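Local structure of protein yahD a copper inducible hydrolase (Lactococcus lactis subsp. lactis, 3OG9) at residues D128-M136 / G190-A201; L79-V90 / V115-I125. The protein probably acts as a hydrolase with an alpha/beta-hydrolase fold, is induced by copper and binds D-malate in its pocket. All coordinates share one frame; numbering follows the deposited sequence.

From the N terminus, contact 2 comes first: helix 76-97 gives way to strand 105-109, the turn bearing Ser-110 and helix 111-121, and the loop closes when residues 115-125 return against 79-90. Contact 1 opens just afterwards, on strand 129-133; the chain then adds strands 151-156 and 181-186 with helix 165-177 between them before residues 190-201 come back to that strand. The two loops are therefore in series, neither crossing nor enclosing the other. They meet at strand 129-133, where Ile-130 packs on Leu-117 and Phe-120 of helix 111-121, and Ala-132 on Leu-117, while Ile-131 and Phe-133 face helix 195-208. Together they bind helices to both faces of the sheet.

Contact 1. Residues D128-M136 / G190-A201; sequences DKIIAFHGM and GHQLTQEEVLAA. Unlike the reference sequence in segment 190-201: Thr-194 (reference Met). With MLT (D-malate), chain C.
Strand 129-133 and the start of helix 195-208 run almost antiparallel, at 170° with their axes 10.2 Å apart, and Phe-133, the last strand residue, and His-134 just beyond it meet the loop that enters the helix. The contact joins an inner strand of the alpha/beta-hydrolase sheet to the loop and C-terminal helix that follow the last strand, 181-186. The broad Phe-133 ring is wedged between sheet and helix: Leu-193 CD1 lies 3.3 Å from its CG, and Ala-201 CB, small enough to admit a ring, is 3.7 Å from its CZ. Ile-131 CG2 meets the same Ala-201 CB at 3.8 Å.

Beside this apolar patch, polar bonds centre on the buried Glu-197 carboxylate. His-134 NE2 donates to Glu-197 OE1 at 2.6 Å, which accepts with its syn lone pair; the bond is bent (148°), and ring and carboxylate planes are turned 68° apart. Thr-194 N reaches the same OE1 at 3.0 Å from above the carboxylate plane, and Glu-197 N bonds back to Thr-194 OG1, completing a capping box. With CG between its backbone N and carbonyl carbon, Glu-197 turns its carboxylate back to the helix start, where the first-turn N-H groups would favour a negative charge. Its OE2 is hydrogen-bonded to Ser-155, so both oxygens are held.

Ahead of Leu-193, the same loop carries His-191 to the malate pocket. Its bonds to Ser-110, the stronger partner of NE2, and through ND1 to Asp-160 are consistent with a Ser-His-Asp triad. Met-136 brings its polarisable sulfur to the ligand, SD 3.9 Å from malate C2, and His-191 NE2 makes an additional, weak bond of 3.1 Å to malate O4.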
loop_
_atom_site.group_PDB
_atom_site.type_symbol
_atom_site.label_atom_id
_atom_site.label_comp_id
_atom_site.label_asym_id
_atom_site.label_seq_id
_atom_site.Cartn_x
_atom_site.Cartn_y
_atom_site.Cartn_z
ATOM N N ASP A 128 7.606 -5.382 -6.967
ATOM C CA ASP A 128 7.412 -6.724 -7.504
ATOM C C ASP A 128 5.974 -7.214 -7.259
ATOM O O ASP A 128 5.341 -7.800 -8.155
ATOM C CB ASP A 128 8.419 -7.698 -6.898
ATOM C CG ASP A 128 8.275 -9.091 -7.483
ATOM O OD1 ASP A 128 8.353 -9.203 -8.725
ATOM O OD2 ASP A 128 8.052 -10.051 -6.713
ATOM N N LYS A 129 5.480 -6.978 -6.034
ATOM C CA LYS A 129 4.115 -7.371 -5.623
ATOM C C LYS A 129 3.542 -6.326 -4.684
ATOM O O LYS A 129 4.300 -5.547 -4.094
ATOM C CB LYS A 129 4.139 -8.664 -4.820
ATOM C CG LYS A 129 4.603 -9.847 -5.564
ATOM C CD LYS A 129 4.554 -11.065 -4.716
ATOM C CE LYS A 129 4.912 -12.236 -5.567
ATOM N NZ LYS A 129 6.320 -12.178 -6.071
ATOM N N ILE A 130 2.208 -6.321 -4.548
ATOM C CA ILE A 130 1.525 -5.468 -3.567
ATOM C C ILE A 130 0.497 -6.285 -2.797
ATOM O O ILE A 130 -0.236 -7.079 -3.369
ATOM C CB ILE A 130 0.799 -4.284 -4.270
ATOM C CG1 ILE A 130 1.822 -3.337 -4.905
ATOM C CG2 ILE A 130 -0.092 -3.475 -3.259
ATOM C CD1 ILE A 130 1.215 -2.032 -5.400
ATOM N N ILE A 131 0.472 -6.093 -1.484
ATOM C CA ILE A 131 -0.567 -6.615 -0.624
ATOM C C ILE A 131 -1.238 -5.369 -0.070
ATOM O O ILE A 131 -0.618 -4.609 0.702
ATOM C CB ILE A 131 0.052 -7.477 0.512
ATOM C CG1 ILE A 131 0.673 -8.738 -0.112
ATOM C CG2 ILE A 131 -1.022 -7.887 1.583
ATOM C CD1 ILE A 131 1.470 -9.632 0.810
ATOM N N ALA A 132 -2.491 -5.139 -0.481
ATOM C CA ALA A 132 -3.224 -3.913 -0.074
ATOM C C ALA A 132 -4.428 -4.298 0.761
ATOM O O ALA A 132 -5.373 -4.855 0.225
ATOM C CB ALA A 132 -3.708 -3.147 -1.301
ATOM N N PHE A 133 -4.400 -4.018 2.060
ATOM C CA PHE A 133 -5.568 -4.269 2.912
ATOM C C PHE A 133 -6.494 -3.080 2.945
ATOM O O PHE A 133 -6.089 -1.976 3.339
ATOM C CB PHE A 133 -5.155 -4.636 4.331
ATOM C CG PHE A 133 -4.263 -5.865 4.419
ATOM C CD1 PHE A 133 -4.763 -7.137 4.143
ATOM C CD2 PHE A 133 -2.923 -5.749 4.818
ATOM C CE1 PHE A 133 -3.921 -8.288 4.238
ATOM C CE2 PHE A 133 -2.082 -6.895 4.916
ATOM C CZ PHE A 133 -2.579 -8.148 4.630
ATOM N N HIS A 134 -7.731 -3.305 2.509
ATOM C CA HIS A 134 -8.774 -2.276 2.481
ATOM C C HIS A 134 -8.375 -1.011 1.724
ATOM O O HIS A 134 -8.586 0.128 2.194
ATOM C CB HIS A 134 -9.278 -1.998 3.909
ATOM C CG HIS A 134 -9.786 -3.240 4.552
ATOM N ND1 HIS A 134 -10.941 -3.855 4.127
ATOM C CD2 HIS A 134 -9.238 -4.056 5.481
ATOM C CE1 HIS A 134 -11.097 -4.991 4.786
ATOM N NE2 HIS A 134 -10.082 -5.131 5.619
ATOM N N GLY A 135 -7.834 -1.242 0.527
ATOM C CA GLY A 135 -7.460 -0.182 -0.381
ATOM C C GLY A 135 -8.620 0.262 -1.278
ATOM O O GLY A 135 -9.708 -0.371 -1.336
ATOM N N MET A 136 -8.369 1.347 -2.018
ATOM C CA MET A 136 -9.362 1.931 -2.886
ATOM C C MET A 136 -8.697 2.724 -3.981
ATOM O O MET A 136 -7.503 2.998 -3.912
ATOM C CB MET A 136 -10.266 2.860 -2.072
ATOM C CG MET A 136 -9.572 4.153 -1.560
ATOM S SD MET A 136 -10.559 4.925 -0.264
ATOM C CE MET A 136 -12.084 5.103 -1.114
ATOM N N GLY A 190 -15.954 -4.603 8.013
ATOM C CA GLY A 190 -15.831 -3.251 7.481
ATOM C C GLY A 190 -14.380 -2.863 7.208
ATOM O O GLY A 190 -13.623 -3.687 6.752
ATOM N N HIS A 191 -14.000 -1.629 7.527
ATOM C CA HIS A 191 -12.644 -1.120 7.227
ATOM C C HIS A 191 -11.550 -1.730 8.101
ATOM O O HIS A 191 -10.332 -1.548 7.830
ATOM C CB HIS A 191 -12.605 0.416 7.369
ATOM C CG HIS A 191 -11.550 1.092 6.536
ATOM N ND1 HIS A 191 -11.518 1.011 5.164
ATOM C CD2 HIS A 191 -10.528 1.911 6.888
ATOM C CE1 HIS A 191 -10.495 1.713 4.705
ATOM N NE2 HIS A 191 -9.877 2.269 5.734
ATOM N N GLN A 192 -11.962 -2.441 9.157
ATOM C CA GLN A 192 -10.989 -3.000 10.111
ATOM C C GLN A 192 -10.123 -4.120 9.521
ATOM O O GLN A 192 -10.646 -5.066 8.923
ATOM C CB GLN A 192 -11.748 -3.567 11.301
ATOM C CG GLN A 192 -10.896 -4.129 12.427
ATOM C CD GLN A 192 -11.729 -4.309 13.692
ATOM O OE1 GLN A 192 -12.349 -5.354 13.893
ATOM N NE2 GLN A 192 -11.784 -3.263 14.521
ATOM N N LEU A 193 -8.813 -4.047 9.740
ATOM C CA LEU A 193 -7.909 -5.135 9.371
ATOM C C LEU A 193 -8.161 -6.405 10.225
ATOM O O LEU A 193 -8.146 -6.352 11.462
ATOM C CB LEU A 193 -6.463 -4.671 9.506
ATOM C CG LEU A 193 -5.395 -5.676 9.036
ATOM C CD1 LEU A 193 -5.457 -5.716 7.522
ATOM C CD2 LEU A 193 -3.995 -5.267 9.524
ATOM N N THR A 194 -8.387 -7.550 9.580
ATOM C CA THR A 194 -8.720 -8.764 10.322
ATOM C C THR A 194 -7.588 -9.775 10.305
ATOM O O THR A 194 -6.741 -9.813 9.357
ATOM C CB THR A 194 -9.950 -9.486 9.721
ATOM O OG1 THR A 194 -9.552 -10.039 8.468
ATOM C CG2 THR A 194 -11.126 -8.530 9.519
ATOM N N GLN A 195 -7.562 -10.602 11.354
ATOM C CA GLN A 195 -6.564 -11.677 11.461
ATOM C C GLN A 195 -6.663 -12.598 10.255
ATOM O O GLN A 195 -5.657 -13.125 9.775
ATOM C CB GLN A 195 -6.730 -12.459 12.789
ATOM C CG GLN A 195 -6.345 -11.558 14.025
ATOM C CD GLN A 195 -6.532 -12.186 15.424
ATOM O OE1 GLN A 195 -7.287 -11.664 16.269
ATOM N NE2 GLN A 195 -5.803 -13.253 15.689
ATOM N N GLU A 196 -7.882 -12.820 9.780
ATOM C CA GLU A 196 -8.122 -13.766 8.687
ATOM C C GLU A 196 -7.588 -13.213 7.367
ATOM O O GLU A 196 -7.051 -13.964 6.543
ATOM C CB GLU A 196 -9.621 -14.092 8.550
ATOM C CG GLU A 196 -10.210 -14.874 9.752
ATOM C CD GLU A 196 -10.524 -13.998 11.001
ATOM O OE1 GLU A 196 -10.409 -12.745 10.957
ATOM O OE2 GLU A 196 -10.899 -14.588 12.048
ATOM N N GLU A 197 -7.715 -11.910 7.153
ATOM C CA GLU A 197 -7.172 -11.408 5.870
ATOM C C GLU A 197 -5.653 -11.431 5.850
ATOM O O GLU A 197 -5.053 -11.642 4.802
ATOM C CB GLU A 197 -7.721 -10.032 5.477
ATOM C CG GLU A 197 -7.235 -8.860 6.310
ATOM C CD GLU A 197 -8.057 -7.599 5.982
ATOM O OE1 GLU A 197 -9.036 -7.315 6.682
ATOM O OE2 GLU A 197 -7.751 -6.932 4.975
ATOM N N VAL A 198 -5.034 -11.217 7.006
ATOM C CA VAL A 198 -3.579 -11.342 7.126
ATOM C C VAL A 198 -3.056 -12.783 6.872
ATOM O O VAL A 198 -2.043 -12.986 6.156
ATOM C CB VAL A 198 -3.089 -10.757 8.458
ATOM C CG1 VAL A 198 -1.609 -11.068 8.692
ATOM C CG2 VAL A 198 -3.362 -9.278 8.461
ATOM N N LEU A 199 -3.738 -13.778 7.429
ATOM C CA LEU A 199 -3.400 -15.173 7.094
ATOM C C LEU A 199 -3.610 -15.501 5.604
ATOM O O LEU A 199 -2.834 -16.272 5.020
ATOM C CB LEU A 199 -4.142 -16.166 7.997
ATOM C CG LEU A 199 -3.737 -16.067 9.479
ATOM C CD1 LEU A 199 -4.448 -17.152 10.304
ATOM C CD2 LEU A 199 -2.224 -16.204 9.641
ATOM N N ALA A 200 -4.654 -14.934 5.005
ATOM C CA ALA A 200 -4.931 -15.122 3.586
ATOM C C ALA A 200 -3.766 -14.567 2.743
ATOM O O ALA A 200 -3.325 -15.174 1.745
ATOM C CB ALA A 200 -6.242 -14.467 3.205
ATOM N N ALA A 201 -3.245 -13.412 3.167
ATOM C CA ALA A 201 -2.112 -12.775 2.457
ATOM C C ALA A 201 -0.822 -13.585 2.624
ATOM O O ALA A 201 -0.070 -13.808 1.650
ATOM C CB ALA A 201 -1.923 -11.350 2.968
HETATM C C1 MLT C . -7.374 7.676 2.353
HETATM O O1 MLT C . -7.192 8.855 2.760
HETATM O O2 MLT C . -6.436 7.032 1.823
HETATM C C2 MLT C . -8.738 7.032 2.477
HETATM O O3 MLT C . -9.697 7.926 3.013
HETATM C C3 MLT C . -8.681 5.743 3.299
HETATM C C4 MLT C . -8.347 5.971 4.754
HETATM O O4 MLT C . -8.908 5.231 5.591
HETATM O O5 MLT C . -7.531 6.837 5.168
#

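Contact 2. Residues L79-V90 / V115-I125; sequences LDEETDWLTDEV and VALNMFLRGKI
Two helices on one face of an alpha/beta-hydrolase sheet cross here nearly at right angles, at -83° with their axes 10.7 Å apart; helix 111-121 is the one that follows the turn bearing Ser-110. At the crossing Thr-83 lays its methyl against Met-119, CG2 to CG 3.7 Å, a short side chain where the backbones come close. The unbranched Met-119 chain, bent at its last torsion (chi3 -51°), brings CE to 3.7 Å from Leu-86 CD2, which also meets Val-115 CG1.

Gly-123, with positive phi, turns the chain out of the helix in a Schellman motif, and Lys-124 then stretches alongside the other helix. Its extended chain carries NZ to Asp-80 OD1 at 2.9 Å and Asp-84 OD1 at an unusually short 2.5 Å, two salt bridges one helical turn apart, while Thr-83 OG1 accepts a third bond at 2.8 Å. Both carboxylates are met from above their planes. Thr-87 OG1 donates to Lys-124 O at 2.8 Å, from above the carbonyl plane. Ile-125 points its branched chain into the core, CD1 3.9 Å from Val-90 CG2. Lysine thus fastens the outer side and hydrocarbon the inner, as suits amphipathic helices covering the central sheet of an alpha/beta hydrolase.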
loop_
_atom_site.group_PDB
_atom_site.type_symbol
_atom_site.label_atom_id
_atom_site.label_comp_id
_atom_site.label_asym_id
_atom_site.label_seq_id
_atom_site.Cartn_x
_atom_site.Cartn_y
_atom_site.Cartn_z
ATOM N N LEU A 79 -1.281 14.473 -3.004
ATOM C CA LEU A 79 -1.017 13.076 -3.358
ATOM C C LEU A 79 0.159 13.023 -4.300
ATOM O O LEU A 79 1.071 12.225 -4.134
ATOM C CB LEU A 79 -2.267 12.393 -3.968
ATOM C CG LEU A 79 -2.093 10.969 -4.518
ATOM C CD1 LEU A 79 -1.699 9.999 -3.402
ATOM C CD2 LEU A 79 -3.323 10.492 -5.312
ATOM N N ASP A 80 0.156 13.899 -5.298
ATOM C CA ASP A 80 1.237 13.880 -6.296
ATOM C C ASP A 80 2.580 14.272 -5.660
ATOM O O ASP A 80 3.585 13.584 -5.868
ATOM C CB ASP A 80 0.876 14.795 -7.484
ATOM C CG ASP A 80 1.925 14.750 -8.592
ATOM O OD1 ASP A 80 2.376 13.632 -8.973
ATOM O OD2 ASP A 80 2.311 15.849 -9.037
ATOM N N GLU A 81 2.584 15.325 -4.837
ATOM C CA GLU A 81 3.823 15.785 -4.197
ATOM C C GLU A 81 4.400 14.718 -3.245
ATOM O O GLU A 81 5.612 14.449 -3.245
ATOM C CB GLU A 81 3.610 17.106 -3.454
ATOM C CG GLU A 81 3.345 18.280 -4.393
ATOM C CD GLU A 81 2.523 19.403 -3.734
ATOM O OE1 GLU A 81 2.471 19.474 -2.484
ATOM O OE2 GLU A 81 1.924 20.217 -4.475
ATOM N N GLU A 82 3.528 14.098 -2.448
ATOM C CA GLU A 82 3.999 13.165 -1.404
ATOM C C GLU A 82 4.432 11.851 -2.021
ATOM O O GLU A 82 5.379 11.208 -1.533
ATOM C CB GLU A 82 2.937 12.919 -0.338
ATOM C CG GLU A 82 2.624 14.164 0.503
ATOM C CD GLU A 82 3.852 14.684 1.239
ATOM O OE1 GLU A 82 4.581 13.902 1.899
ATOM O OE2 GLU A 82 4.112 15.895 1.130
ATOM N N THR A 83 3.774 11.455 -3.105
ATOM C CA THR A 83 4.232 10.238 -3.795
ATOM C C THR A 83 5.577 10.431 -4.535
ATOM O O THR A 83 6.363 9.490 -4.628
ATOM C CB THR A 83 3.185 9.589 -4.682
ATOM O OG1 THR A 83 2.718 10.512 -5.669
ATOM C CG2 THR A 83 1.995 9.059 -3.816
ATOM N N ASP A 84 5.855 11.641 -5.012
ATOM C CA ASP A 84 7.207 11.952 -5.549
ATOM C C ASP A 84 8.218 11.848 -4.428
ATOM O O ASP A 84 9.303 11.251 -4.588
ATOM C CB ASP A 84 7.275 13.339 -6.164
ATOM C CG ASP A 84 6.648 13.404 -7.550
ATOM O OD1 ASP A 84 6.248 12.367 -8.112
ATOM O OD2 ASP A 84 6.534 14.520 -8.055
ATOM N N TRP A 85 7.860 12.407 -3.275
ATOM C CA TRP A 85 8.733 12.360 -2.111
ATOM C C TRP A 85 8.976 10.920 -1.662
ATOM O O TRP A 85 10.125 10.511 -1.453
ATOM C CB TRP A 85 8.163 13.173 -0.936
ATOM C CG TRP A 85 9.003 12.897 0.300
ATOM C CD1 TRP A 85 10.227 13.413 0.590
ATOM C CD2 TRP A 85 8.697 11.969 1.339
ATOM N NE1 TRP A 85 10.689 12.899 1.790
ATOM C CE2 TRP A 85 9.765 12.003 2.261
ATOM C CE3 TRP A 85 7.600 11.140 1.605
ATOM C CZ2 TRP A 85 9.773 11.235 3.414
ATOM C CZ3 TRP A 85 7.610 10.379 2.753
ATOM C CH2 TRP A 85 8.700 10.426 3.640
ATOM N N LEU A 86 7.890 10.142 -1.556
ATOM C CA LEU A 86 8.005 8.778 -1.076
ATOM C C LEU A 86 8.805 7.881 -2.036
ATOM O O LEU A 86 9.597 7.094 -1.598
ATOM C CB LEU A 86 6.616 8.170 -0.794
ATOM C CG LEU A 86 6.559 6.769 -0.154
ATOM C CD1 LEU A 86 7.338 6.686 1.134
ATOM C CD2 LEU A 86 5.093 6.380 0.081
ATOM N N THR A 87 8.577 8.010 -3.338
ATOM C CA THR A 87 9.364 7.214 -4.290
ATOM C C THR A 87 10.867 7.523 -4.139
ATOM O O THR A 87 11.692 6.615 -4.115
ATOM C CB THR A 87 8.846 7.316 -5.766
ATOM O OG1 THR A 87 9.705 6.557 -6.636
ATOM C CG2 THR A 87 8.807 8.733 -6.237
ATOM N N ASP A 88 11.208 8.798 -3.958
ATOM C CA ASP A 88 12.609 9.215 -3.851
ATOM C C ASP A 88 13.161 8.712 -2.520
ATOM O O ASP A 88 14.293 8.256 -2.438
ATOM C CB ASP A 88 12.770 10.736 -3.978
ATOM C CG ASP A 88 12.584 11.228 -5.414
ATOM O OD1 ASP A 88 12.602 10.405 -6.359
ATOM O OD2 ASP A 88 12.370 12.449 -5.585
ATOM N N GLU A 89 12.333 8.755 -1.481
ATOM C CA GLU A 89 12.735 8.289 -0.170
ATOM C C GLU A 89 12.963 6.782 -0.164
ATOM O O GLU A 89 13.931 6.303 0.442
ATOM C CB GLU A 89 11.692 8.673 0.889
ATOM C CG GLU A 89 12.195 8.583 2.333
ATOM C CD GLU A 89 13.260 9.666 2.660
ATOM O OE1 GLU A 89 13.423 10.612 1.845
ATOM O OE2 GLU A 89 13.941 9.546 3.715
ATOM N N VAL A 90 12.086 6.030 -0.822
ATOM C CA VAL A 90 12.282 4.588 -0.951
ATOM C C VAL A 90 13.615 4.274 -1.639
ATOM O O VAL A 90 14.356 3.420 -1.172
ATOM C CB VAL A 90 11.088 3.900 -1.701
ATOM C CG1 VAL A 90 11.434 2.481 -2.073
ATOM C CG2 VAL A 90 9.815 3.953 -0.814
ATOM N N VAL A 115 -1.836 4.624 -1.270
ATOM C CA VAL A 115 -0.666 5.331 -1.757
ATOM C C VAL A 115 0.240 4.394 -2.554
ATOM O O VAL A 115 0.738 4.768 -3.635
ATOM C CB VAL A 115 0.021 6.049 -0.563
ATOM C CG1 VAL A 115 1.516 6.296 -0.773
ATOM C CG2 VAL A 115 -0.720 7.357 -0.296
ATOM N N ALA A 116 0.424 3.177 -2.034
ATOM C CA ALA A 116 1.210 2.111 -2.730
ATOM C C ALA A 116 0.592 1.771 -4.099
ATOM O O ALA A 116 1.288 1.662 -5.138
ATOM C CB ALA A 116 1.295 0.855 -1.864
ATOM N N LEU A 117 -0.720 1.594 -4.072
ATOM C CA LEU A 117 -1.487 1.255 -5.262
ATOM C C LEU A 117 -1.456 2.373 -6.292
ATOM O O LEU A 117 -1.315 2.137 -7.493
ATOM C CB LEU A 117 -2.916 0.958 -4.867
ATOM C CG LEU A 117 -3.128 -0.386 -4.203
ATOM C CD1 LEU A 117 -4.549 -0.388 -3.611
ATOM C CD2 LEU A 117 -2.914 -1.534 -5.202
ATOM N N ASN A 118 -1.544 3.605 -5.810
ATOM C CA ASN A 118 -1.439 4.747 -6.711
ATOM C C ASN A 118 -0.041 4.904 -7.346
ATOM O O ASN A 118 0.063 5.116 -8.556
ATOM C CB ASN A 118 -1.884 6.022 -5.985
ATOM C CG ASN A 118 -1.963 7.225 -6.921
ATOM O OD1 ASN A 118 -1.001 7.974 -7.056
ATOM N ND2 ASN A 118 -3.112 7.402 -7.570
ATOM N N MET A 119 1.020 4.782 -6.540
ATOM C CA MET A 119 2.401 4.806 -7.044
ATOM C C MET A 119 2.660 3.737 -8.113
ATOM O O MET A 119 3.337 4.000 -9.111
ATOM C CB MET A 119 3.381 4.614 -5.896
ATOM C CG MET A 119 3.511 5.896 -5.056
ATOM S SD MET A 119 4.719 5.792 -3.723
ATOM C CE MET A 119 4.233 4.293 -2.901
ATOM N N PHE A 120 2.106 2.556 -7.884
ATOM C CA PHE A 120 2.278 1.386 -8.762
ATOM C C PHE A 120 1.612 1.704 -10.099
ATOM O O PHE A 120 2.227 1.547 -11.185
ATOM C CB PHE A 120 1.559 0.215 -8.104
ATOM C CG PHE A 120 1.914 -1.137 -8.660
ATOM C CD1 PHE A 120 3.243 -1.496 -8.862
ATOM C CD2 PHE A 120 0.918 -2.065 -8.915
ATOM C CE1 PHE A 120 3.591 -2.780 -9.339
ATOM C CE2 PHE A 120 1.246 -3.350 -9.382
ATOM C CZ PHE A 120 2.599 -3.700 -9.588
ATOM N N LEU A 121 0.365 2.160 -10.016
ATOM C CA LEU A 121 -0.444 2.456 -11.204
ATOM C C LEU A 121 0.063 3.677 -11.991
ATOM O O LEU A 121 -0.128 3.758 -13.211
ATOM C CB LEU A 121 -1.914 2.638 -10.806
ATOM C CG LEU A 121 -2.655 1.333 -10.528
ATOM C CD1 LEU A 121 -3.949 1.575 -9.794
ATOM C CD2 LEU A 121 -2.927 0.589 -11.827
ATOM N N ARG A 122 0.691 4.619 -11.290
ATOM C CA ARG A 122 1.287 5.782 -11.919
ATOM C C ARG A 122 2.675 5.473 -12.450
ATOM O O ARG A 122 3.282 6.349 -13.077
ATOM C CB ARG A 122 1.397 6.935 -10.905
ATOM C CG ARG A 122 0.081 7.677 -10.609
ATOM C CD ARG A 122 -0.235 8.629 -11.736
ATOM N NE ARG A 122 -1.383 9.500 -11.515
ATOM C CZ ARG A 122 -1.760 10.429 -12.384
ATOM N NH1 ARG A 122 -1.080 10.585 -13.511
ATOM N NH2 ARG A 122 -2.805 11.203 -12.144
ATOM N N GLY A 123 3.209 4.281 -12.143
ATOM C CA GLY A 123 4.578 3.893 -12.548
ATOM C C GLY A 123 5.706 4.648 -11.845
ATOM O O GLY A 123 6.800 4.800 -12.394
ATOM N N LYS A 124 5.453 5.113 -10.624
ATOM C CA LYS A 124 6.475 5.829 -9.863
ATOM C C LYS A 124 7.424 4.873 -9.126
ATOM O O LYS A 124 8.592 5.223 -8.885
ATOM C CB LYS A 124 5.854 6.829 -8.890
ATOM C CG LYS A 124 5.034 7.969 -9.503
ATOM C CD LYS A 124 4.727 9.010 -8.391
ATOM C CE LYS A 124 3.951 10.193 -8.932
ATOM N NZ LYS A 124 3.896 11.399 -8.009
ATOM N N ILE A 125 6.931 3.686 -8.766
ATOM C CA ILE A 125 7.762 2.623 -8.173
ATOM C C ILE A 125 7.426 1.276 -8.845
ATOM O O ILE A 125 6.260 0.910 -8.981
ATOM C CB ILE A 125 7.595 2.453 -6.612
ATOM C CG1 ILE A 125 7.875 3.742 -5.845
ATOM C CG2 ILE A 125 8.577 1.392 -6.052
ATOM C CD1 ILE A 125 8.097 3.584 -4.272
#